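Local coordinates for protein cytochrome P450 (Bacillus megaterium, PDB 5L90) that probably acts as a heme-dependent monooxygenase, activating molecular oxygen at a thiolate-ligated heme iron to oxidise organic substrates, at residues A[82-87]-A[94-99]; A[132-137]-A[250-255]; A[288-293]-A[391-396]. All coordinates share one frame; numbering follows the deposited sequence.

Interaction 1: residues A[82-87]-A[94-99]; sequences TSLINI and EMRALV. With HEM (protoporphyrin IX containing Fe), chain C.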
# COMPACT_ATOMS: atom_id res chain seq x y z
N THR A 82 -18.39 -0.31 -0.67
CA THR A 82 -18.89 1.04 -0.47
C THR A 82 -18.03 1.81 0.52
O THR A 82 -18.43 2.87 1.02
CB THR A 82 -20.35 0.98 -0.01
OG1 THR A 82 -20.43 0.29 1.26
CG2 THR A 82 -21.22 0.24 -1.05
N SER A 83 -16.82 1.31 0.78
CA SER A 83 -15.91 2.01 1.67
C SER A 83 -15.22 3.16 0.94
O SER A 83 -15.36 3.36 -0.27
CB SER A 83 -14.88 1.03 2.26
OG SER A 83 -14.03 0.52 1.24
N LEU A 84 -14.51 3.96 1.72
CA LEU A 84 -13.96 5.26 1.35
C LEU A 84 -13.34 5.33 -0.05
O LEU A 84 -13.52 6.32 -0.79
CB LEU A 84 -12.87 5.62 2.38
CG LEU A 84 -12.37 7.02 2.34
CD1 LEU A 84 -13.30 8.04 2.94
CD2 LEU A 84 -11.11 6.93 3.06
N ILE A 85 -12.62 4.28 -0.43
CA ILE A 85 -11.83 4.40 -1.64
C ILE A 85 -12.67 4.24 -2.88
O ILE A 85 -12.18 4.56 -3.98
CB ILE A 85 -10.71 3.36 -1.55
CG1 ILE A 85 -9.53 3.68 -2.48
CG2 ILE A 85 -11.26 2.01 -1.81
CD1 ILE A 85 -8.35 2.82 -2.20
N ASN A 86 -13.91 3.75 -2.75
CA ASN A 86 -14.76 3.40 -3.89
C ASN A 86 -15.96 4.35 -4.01
O ASN A 86 -16.93 4.01 -4.67
CB ASN A 86 -15.26 1.96 -3.78
CG ASN A 86 -14.16 0.91 -3.88
OD1 ASN A 86 -13.32 0.95 -4.77
ND2 ASN A 86 -14.20 -0.07 -2.97
N ILE A 87 -15.89 5.52 -3.41
CA ILE A 87 -16.95 6.50 -3.50
C ILE A 87 -16.39 7.89 -3.81
O ILE A 87 -15.22 8.21 -3.53
CB ILE A 87 -17.80 6.53 -2.20
CG1 ILE A 87 -17.00 6.83 -0.94
CG2 ILE A 87 -18.34 5.19 -1.94
CD1 ILE A 87 -17.84 7.05 0.34
N GLU A 94 -17.67 13.41 3.67
CA GLU A 94 -18.29 13.15 4.96
C GLU A 94 -17.57 12.01 5.65
O GLU A 94 -17.14 12.12 6.81
CB GLU A 94 -19.76 12.81 4.72
CG GLU A 94 -20.67 12.51 5.94
CD GLU A 94 -21.90 11.62 5.56
OE1 GLU A 94 -22.56 11.88 4.51
OE2 GLU A 94 -22.19 10.66 6.33
N MET A 95 -17.32 10.95 4.89
CA MET A 95 -16.66 9.77 5.42
C MET A 95 -15.21 10.04 5.74
O MET A 95 -14.69 9.56 6.77
CB MET A 95 -16.81 8.65 4.40
CG MET A 95 -16.78 7.32 5.00
SD MET A 95 -17.43 6.08 3.86
CE MET A 95 -16.03 4.94 3.99
N ARG A 96 -14.53 10.77 4.85
CA ARG A 96 -13.12 11.11 5.05
C ARG A 96 -12.95 11.91 6.32
O ARG A 96 -12.06 11.62 7.12
CB ARG A 96 -12.56 11.87 3.85
CG ARG A 96 -11.14 12.23 3.97
CD ARG A 96 -10.29 11.07 3.60
NE ARG A 96 -8.90 11.41 3.76
CZ ARG A 96 -7.93 10.96 2.97
NH1 ARG A 96 -8.16 10.18 1.93
NH2 ARG A 96 -6.69 11.32 3.23
N ALA A 97 -13.76 12.95 6.49
CA ALA A 97 -13.63 13.80 7.66
C ALA A 97 -13.75 12.99 8.95
O ALA A 97 -13.16 13.34 9.97
CB ALA A 97 -14.69 14.88 7.62
N LEU A 98 -14.49 11.90 8.91
CA LEU A 98 -14.64 11.11 10.13
C LEU A 98 -13.45 10.18 10.37
O LEU A 98 -12.85 10.22 11.44
CB LEU A 98 -15.95 10.32 10.05
CG LEU A 98 -17.24 11.17 10.03
CD1 LEU A 98 -18.41 10.39 9.55
CD2 LEU A 98 -17.56 11.71 11.39
N VAL A 99 -13.06 9.36 9.37
CA VAL A 99 -11.96 8.41 9.60
C VAL A 99 -10.65 9.16 9.85
O VAL A 99 -9.77 8.69 10.58
CB VAL A 99 -11.81 7.43 8.41
CG1 VAL A 99 -13.02 6.55 8.21
CG2 VAL A 99 -11.58 8.17 7.16
CHA HEM C . -5.31 5.32 -0.44
CHB HEM C . -0.87 3.74 -1.64
CHC HEM C . -0.20 2.24 2.94
CHD HEM C . -4.90 3.06 3.85
C1A HEM C . -4.16 5.08 -1.15
C2A HEM C . -3.87 5.59 -2.47
C3A HEM C . -2.66 5.10 -2.78
C4A HEM C . -2.13 4.34 -1.67
CMA HEM C . -1.89 5.29 -4.08
CAA HEM C . -4.81 6.40 -3.39
CBA HEM C . -5.82 5.42 -3.99
CGA HEM C . -6.73 6.04 -4.98
O1A HEM C . -6.81 7.28 -5.14
O2A HEM C . -7.44 5.19 -5.57
C1B HEM C . -0.24 3.26 -0.48
C2B HEM C . 1.19 2.92 -0.32
C3B HEM C . 1.34 2.48 0.94
C4B HEM C . 0.05 2.57 1.62
CMB HEM C . 2.27 3.08 -1.45
CAB HEM C . 2.60 2.01 1.69
CBB HEM C . 3.86 2.19 1.28
C1C HEM C . -1.40 2.36 3.60
C2C HEM C . -1.64 2.02 5.00
C3C HEM C . -2.96 2.29 5.22
C4C HEM C . -3.57 2.72 4.01
CMC HEM C . -0.47 1.56 5.93
CAC HEM C . -3.85 2.15 6.47
CBC HEM C . -3.41 1.50 7.53
C1D HEM C . -5.43 3.73 2.76
C2D HEM C . -6.79 4.18 2.61
C3D HEM C . -6.90 4.82 1.43
C4D HEM C . -5.60 4.78 0.79
CMD HEM C . -7.91 3.94 3.62
CAD HEM C . -8.18 5.43 0.79
CBD HEM C . -8.29 6.95 0.97
CGD HEM C . -9.50 7.48 0.25
O1D HEM C . -10.03 8.52 0.76
O2D HEM C . -9.91 6.89 -0.80
NA HEM C . -3.09 4.36 -0.70
NB HEM C . -0.88 3.02 0.72
NC HEM C . -2.59 2.75 3.04
ND HEM C . -4.72 4.13 1.64
FE HEM C . -2.69 3.82 1.27
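Leu84 and Met95 bring the two backbones closest, their CA atoms 6.6 Å apart, where the short 3-10 turn at 84-85 passes beside helix 91-99. The side chain of Leu84 leaves its backbone toward that helix and divides its isobutyl group between two tasks. CD1 rests on the helix backbone, 3.6 Å from Arg96 N, and also meets the CB of Arg96. CD2 reaches Val99 CG2 one turn on, at 4.3 Å, and lies against a propionate of the heme. With CG anti to the backbone N (chi1 -169°), the branch is carried away from Ser83, between the helix and the propionate.

In P450 terms this is the B-C loop folded against helix C, the part of the fold that holds one heme propionate. Arg96, known to bind heme, bends about its CB-CG bond (chi2 82°) and sends NH1 to HEM O1D, 2.8 Å away, with an N-H...O angle of 139°. The oxygen lies at the edge of the guanidinium, near its plane, while NH2 is held by Phe351 O. His92 donates to the same cofactor from the start of the helix. Met95 lays its methyl CE against Leu84 CB at 3.6 Å and crosses Ile87 at about a right angle, Ile87 CD1 touching Met95 SD at 3.7 Å. Leu238 of helix 229-260 packs on Leu84 from beyond both segments.

Interaction 2: residues A[132-137]-A[250-255]; sequences IDIVEH and LISNTI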
# COMPACT_ATOMS: atom_id res chain seq x y z
N ILE A 132 17.98 -14.89 5.96
CA ILE A 132 16.57 -14.65 6.24
C ILE A 132 15.88 -14.08 5.01
O ILE A 132 16.50 -13.40 4.19
CB ILE A 132 16.34 -13.71 7.43
CG1 ILE A 132 17.11 -12.43 7.22
CG2 ILE A 132 16.74 -14.40 8.72
CD1 ILE A 132 16.76 -11.42 8.23
N ASP A 133 14.59 -14.39 4.88
CA ASP A 133 13.69 -13.79 3.90
C ASP A 133 13.09 -12.50 4.47
O ASP A 133 12.29 -12.56 5.41
CB ASP A 133 12.59 -14.77 3.51
CG ASP A 133 11.75 -14.25 2.39
OD1 ASP A 133 12.08 -13.15 1.86
OD2 ASP A 133 10.77 -14.95 2.00
N ILE A 134 13.52 -11.34 3.94
CA ILE A 134 12.98 -10.04 4.36
C ILE A 134 11.48 -10.02 4.32
O ILE A 134 10.83 -9.35 5.13
CB ILE A 134 13.53 -8.91 3.45
CG1 ILE A 134 15.06 -8.79 3.51
CG2 ILE A 134 12.90 -7.57 3.84
CD1 ILE A 134 15.61 -8.63 4.92
N VAL A 135 10.90 -10.72 3.35
CA VAL A 135 9.46 -10.73 3.09
C VAL A 135 8.77 -11.58 4.14
O VAL A 135 8.02 -11.05 4.95
CB VAL A 135 9.14 -11.20 1.65
CG1 VAL A 135 7.67 -11.27 1.37
CG2 VAL A 135 9.77 -10.22 0.67
N GLU A 136 9.03 -12.90 4.13
CA GLU A 136 8.32 -13.83 5.01
C GLU A 136 8.55 -13.53 6.49
O GLU A 136 7.59 -13.49 7.27
CB GLU A 136 8.80 -15.25 4.73
CG GLU A 136 7.98 -16.33 5.40
CD GLU A 136 8.69 -17.68 5.38
OE1 GLU A 136 9.47 -17.92 4.42
OE2 GLU A 136 8.46 -18.49 6.32
N HIS A 137 9.79 -13.21 6.89
CA HIS A 137 10.12 -13.12 8.32
C HIS A 137 9.95 -11.73 8.92
O HIS A 137 9.82 -11.62 10.14
CB HIS A 137 11.57 -13.61 8.57
CG HIS A 137 11.85 -15.02 8.11
ND1 HIS A 137 13.06 -15.39 7.56
CD2 HIS A 137 11.09 -16.13 8.10
CE1 HIS A 137 13.02 -16.66 7.22
NE2 HIS A 137 11.83 -17.14 7.54
N LEU A 250 7.19 -1.74 0.35
CA LEU A 250 7.98 -0.56 0.60
C LEU A 250 9.23 -0.93 1.38
O LEU A 250 10.30 -0.35 1.15
CB LEU A 250 7.17 0.49 1.35
CG LEU A 250 8.03 1.67 1.80
CD1 LEU A 250 8.76 2.31 0.59
CD2 LEU A 250 7.30 2.78 2.55
N ILE A 251 9.10 -1.86 2.33
CA ILE A 251 10.26 -2.34 3.05
C ILE A 251 11.08 -3.27 2.18
O ILE A 251 12.28 -3.05 1.97
CB ILE A 251 9.85 -3.02 4.36
CG1 ILE A 251 9.25 -1.96 5.26
CG2 ILE A 251 11.05 -3.71 5.01
CD1 ILE A 251 8.27 -2.52 6.33
N SER A 252 10.47 -4.29 1.61
CA SER A 252 11.28 -5.19 0.77
C SER A 252 12.02 -4.40 -0.29
O SER A 252 13.21 -4.60 -0.50
CB SER A 252 10.45 -6.25 0.06
OG SER A 252 9.66 -6.90 0.99
N ASN A 253 11.30 -3.52 -0.99
CA ASN A 253 11.88 -2.79 -2.10
C ASN A 253 13.02 -1.90 -1.63
O ASN A 253 14.04 -1.75 -2.32
CB ASN A 253 10.81 -1.94 -2.80
CG ASN A 253 9.81 -2.76 -3.61
OD1 ASN A 253 10.00 -3.95 -3.83
ND2 ASN A 253 8.76 -2.11 -4.04
N THR A 254 12.90 -1.36 -0.42
CA THR A 254 13.96 -0.51 0.11
C THR A 254 15.24 -1.29 0.35
O THR A 254 16.34 -0.79 0.10
CB THR A 254 13.56 0.13 1.41
OG1 THR A 254 12.47 1.02 1.20
CG2 THR A 254 14.72 0.93 1.92
N ILE A 255 15.14 -2.48 0.94
CA ILE A 255 16.31 -3.34 1.08
C ILE A 255 16.91 -3.61 -0.29
O ILE A 255 18.13 -3.49 -0.50
CB ILE A 255 15.94 -4.64 1.82
CG1 ILE A 255 15.53 -4.31 3.26
CG2 ILE A 255 17.09 -5.62 1.89
CD1 ILE A 255 16.62 -3.48 4.03
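Ile251 is the first residue of 250-255 to meet the other segment, and it does so lightly: its CG2 lies 4.4 Å from CG2 of Ile134, methyl against methyl. Ser252 comes next, where the backbones run closest, its CA 6.3 Å from that of Ile134. The same Ile134 methyl sits over Ser252 CA, while Val135 CG2 packs against the serine hydroxyl. That hydroxyl has its polar partners outside both segments, in Thr248 O one turn back and Ser139 OG, so a buried polar atom is satisfied although an aliphatic branch covers part of it. Thr254 faces another way and bonds within its own helix; its OG1 donates to Leu250 O at 2.6 Å, nearly along the C=O axis, and that carbonyl also takes Thr254 N. Ile255 closes the row, CG2 lying 4.1 Å from CG1 of Ile134. With CG1 of Ile134 beside the backbone N (chi1 -61°), CG1 is directed at Ile255 and CG2 at Ile251 and Ser252.

Asp133, just before Ile134, is the N-cap of helix 134-139: OD1 accepts from Val135 N at 3.1 Å, met from above the carboxylate plane, and OD2 accepts weakly from Glu136 N. Strand 131-133 pairs with strand 397-401, and a short helix turning from the end of such a strand onto the long central helix I, here 229-260, belongs to the cytochrome P450 fold.

Interaction 3: residues A[288-293]-A[391-396]; sequences PVQALH and FVYGLK. With HEM (protoporphyrin IX containing Fe), chain C.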
# COMPACT_ATOMS: atom_id res chain seq x y z
N PRO A 288 5.45 0.82 -4.41
CA PRO A 288 4.58 -0.34 -4.18
C PRO A 288 3.37 -0.40 -5.10
O PRO A 288 3.05 -1.46 -5.57
CB PRO A 288 4.17 -0.14 -2.72
CG PRO A 288 5.39 0.57 -2.12
CD PRO A 288 5.81 1.50 -3.16
N VAL A 289 2.74 0.73 -5.38
CA VAL A 289 1.57 0.87 -6.25
C VAL A 289 1.96 1.65 -7.50
O VAL A 289 2.00 2.89 -7.45
CB VAL A 289 0.46 1.62 -5.54
CG1 VAL A 289 -0.84 1.70 -6.43
CG2 VAL A 289 0.28 1.04 -4.20
N GLN A 290 2.02 0.95 -8.65
CA GLN A 290 2.37 1.49 -9.93
C GLN A 290 1.23 2.25 -10.59
O GLN A 290 1.49 3.20 -11.34
CB GLN A 290 2.81 0.38 -10.83
CG GLN A 290 4.05 -0.28 -10.33
CD GLN A 290 5.28 0.60 -10.52
OE1 GLN A 290 5.57 1.01 -11.62
NE2 GLN A 290 5.99 0.90 -9.45
N ALA A 291 -0.03 1.90 -10.32
CA ALA A 291 -1.12 2.51 -11.07
C ALA A 291 -2.41 2.51 -10.26
O ALA A 291 -2.47 2.03 -9.16
CB ALA A 291 -1.31 1.78 -12.39
N LEU A 292 -3.42 3.19 -10.79
CA LEU A 292 -4.73 3.31 -10.16
C LEU A 292 -5.81 3.19 -11.24
O LEU A 292 -5.52 3.19 -12.43
CB LEU A 292 -4.90 4.65 -9.44
CG LEU A 292 -4.08 4.92 -8.19
CD1 LEU A 292 -4.47 6.23 -7.64
CD2 LEU A 292 -4.36 3.89 -7.17
N HIS A 293 -7.08 3.12 -10.83
CA HIS A 293 -8.20 3.07 -11.75
C HIS A 293 -9.08 4.30 -11.55
O HIS A 293 -9.33 4.74 -10.42
CB HIS A 293 -9.04 1.81 -11.57
CG HIS A 293 -8.38 0.51 -11.95
ND1 HIS A 293 -8.27 0.08 -13.26
CD2 HIS A 293 -7.87 -0.50 -11.18
CE1 HIS A 293 -7.68 -1.11 -13.28
NE2 HIS A 293 -7.43 -1.49 -12.03
N PHE A 391 0.10 -3.69 -11.38
CA PHE A 391 -0.25 -2.56 -10.54
C PHE A 391 0.54 -2.55 -9.24
O PHE A 391 0.64 -1.50 -8.60
CB PHE A 391 -1.73 -2.59 -10.24
CG PHE A 391 -2.57 -2.04 -11.35
CD1 PHE A 391 -2.32 -2.42 -12.68
CD2 PHE A 391 -3.57 -1.14 -11.11
CE1 PHE A 391 -3.09 -1.89 -13.73
CE2 PHE A 391 -4.32 -0.61 -12.15
CZ PHE A 391 -4.07 -1.01 -13.46
N VAL A 392 1.07 -3.70 -8.86
CA VAL A 392 1.72 -3.91 -7.59
C VAL A 392 3.11 -4.34 -7.89
O VAL A 392 3.29 -5.35 -8.59
CB VAL A 392 1.01 -4.98 -6.74
CG1 VAL A 392 2.00 -5.49 -5.70
CG2 VAL A 392 -0.23 -4.45 -6.06
N TYR A 393 4.09 -3.64 -7.31
CA TYR A 393 5.50 -3.78 -7.63
C TYR A 393 6.21 -4.17 -6.34
O TYR A 393 6.19 -3.42 -5.35
CB TYR A 393 6.03 -2.47 -8.26
CG TYR A 393 7.47 -2.54 -8.68
CD1 TYR A 393 7.85 -3.29 -9.79
CD2 TYR A 393 8.43 -1.92 -7.97
CE1 TYR A 393 9.15 -3.39 -10.17
CE2 TYR A 393 9.77 -2.02 -8.35
CZ TYR A 393 10.11 -2.76 -9.44
OH TYR A 393 11.42 -2.88 -9.84
N GLY A 394 6.79 -5.36 -6.33
CA GLY A 394 7.37 -5.89 -5.12
C GLY A 394 7.83 -7.31 -5.35
O GLY A 394 7.74 -7.86 -6.46
N LEU A 395 8.38 -7.88 -4.29
CA LEU A 395 9.03 -9.17 -4.40
C LEU A 395 8.28 -10.23 -3.58
O LEU A 395 7.68 -9.90 -2.55
CB LEU A 395 10.46 -9.02 -3.97
CG LEU A 395 11.25 -8.13 -4.90
CD1 LEU A 395 12.55 -7.81 -4.24
CD2 LEU A 395 11.49 -8.84 -6.27
N LYS A 396 8.24 -11.48 -4.08
CA LYS A 396 7.67 -12.58 -3.29
C LYS A 396 8.62 -13.01 -2.17
O LYS A 396 8.19 -13.22 -1.04
CB LYS A 396 7.33 -13.76 -4.20
CG LYS A 396 6.17 -13.49 -5.12
CD LYS A 396 5.78 -14.67 -6.00
CE LYS A 396 6.73 -14.93 -7.19
NZ LYS A 396 6.04 -15.86 -8.18
CHA HEM C . -5.31 5.32 -0.44
CHB HEM C . -0.87 3.74 -1.64
CHC HEM C . -0.20 2.24 2.94
CHD HEM C . -4.90 3.06 3.85
C1A HEM C . -4.16 5.08 -1.15
C2A HEM C . -3.87 5.59 -2.47
C3A HEM C . -2.66 5.10 -2.78
C4A HEM C . -2.13 4.34 -1.67
CMA HEM C . -1.89 5.29 -4.08
CAA HEM C . -4.81 6.40 -3.39
CBA HEM C . -5.82 5.42 -3.99
CGA HEM C . -6.73 6.04 -4.98
O1A HEM C . -6.81 7.28 -5.14
O2A HEM C . -7.44 5.19 -5.57
C1B HEM C . -0.24 3.26 -0.48
C2B HEM C . 1.19 2.92 -0.32
C3B HEM C . 1.34 2.48 0.94
C4B HEM C . 0.05 2.57 1.62
CMB HEM C . 2.27 3.08 -1.45
CAB HEM C . 2.60 2.01 1.69
CBB HEM C . 3.86 2.19 1.28
C1C HEM C . -1.40 2.36 3.60
C2C HEM C . -1.64 2.02 5.00
C3C HEM C . -2.96 2.29 5.22
C4C HEM C . -3.57 2.72 4.01
CMC HEM C . -0.47 1.56 5.93
CAC HEM C . -3.85 2.15 6.47
CBC HEM C . -3.41 1.50 7.53
C1D HEM C . -5.43 3.73 2.76
C2D HEM C . -6.79 4.18 2.61
C3D HEM C . -6.90 4.82 1.43
C4D HEM C . -5.60 4.78 0.79
CMD HEM C . -7.91 3.94 3.62
CAD HEM C . -8.18 5.43 0.79
CBD HEM C . -8.29 6.95 0.97
CGD HEM C . -9.50 7.48 0.25
O1D HEM C . -10.03 8.52 0.76
O2D HEM C . -9.91 6.89 -0.80
NA HEM C . -3.09 4.36 -0.70
NB HEM C . -0.88 3.02 0.72
NC HEM C . -2.59 2.75 3.04
ND HEM C . -4.72 4.13 1.64
FE HEM C . -2.69 3.82 1.27
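Segments 288-293 and 391-396 are two extended loops joined by a single beta bridge between Val289 and Val392, with an aromatic cluster at one end. In the cytochrome P450 fold they correspond to the connection from helix K to the first large sheet and to the returning arm of a small hairpin near the C-terminus; 288-293 touches the heme, and 391-396 backs it from the side away from the cofactor. Gln290 N donates to Phe391 O at 2.8 Å, from above the carbonyl plane, and Tyr393 N donates to Pro288 O at 3.0 Å in a straighter bond. CA-H...O contacts from Val289 and Val392 to the same two carbonyls complete the bridge. The side chains of Val289 and Val392 point away from the opposite segment, and Val289 sends CG2 to the heme meso carbon CHB, 3.9 Å off.

Beside the bridge, Gln290 bends about CB-CG (chi2 -72°) so that CG and NE2 lie against Tyr393 CB, each at 3.6 Å. Its amide is held by Tyr29 OH and Ser287 O, and Tyr393 OH by Phe23 O and Arg286 NE. Phe391 buries more surface here than any other residue: one face receives the Ala291 methyl, and its CE2 lies over one face of the His293 ring near the rim. Those two planes are 23° apart, with centroids at 4.7 Å, and slid so far that the rings overlap little. Trp316 meets Phe391 edge-to-face. Replacing Phe391 with an alanine is likely to leave the Ala291 methyl without its aromatic face and the His293 imidazole freer to turn. In the CH-pi contact, Ala291 CB sits 3.9 Å from the Phe391 ring centroid, only 11° off the ring normal.

How the interactions relate
Interactions 1 and 3 share the heme but handle different parts of it. Interaction 1 holds one propionate through Arg96, whereas 288-293 touches the porphyrin rim and, through Leu292, the other propionate; their centres are 22 Å apart, with nearest atoms about 6 Å apart. Interaction 2 lies on the opposite side of the chain's centre from interaction 1, 31 Å away between centres, and touches interaction 3 directly. There Asn253 ND2 probably donates to Tyr393 O at 3.2 Å, and Leu250 packs on Pro288 while also touching the heme. Helix 229-260 thus links all three: Leu238 covers Leu84, and residues 250-255 meet both segments of interaction 3.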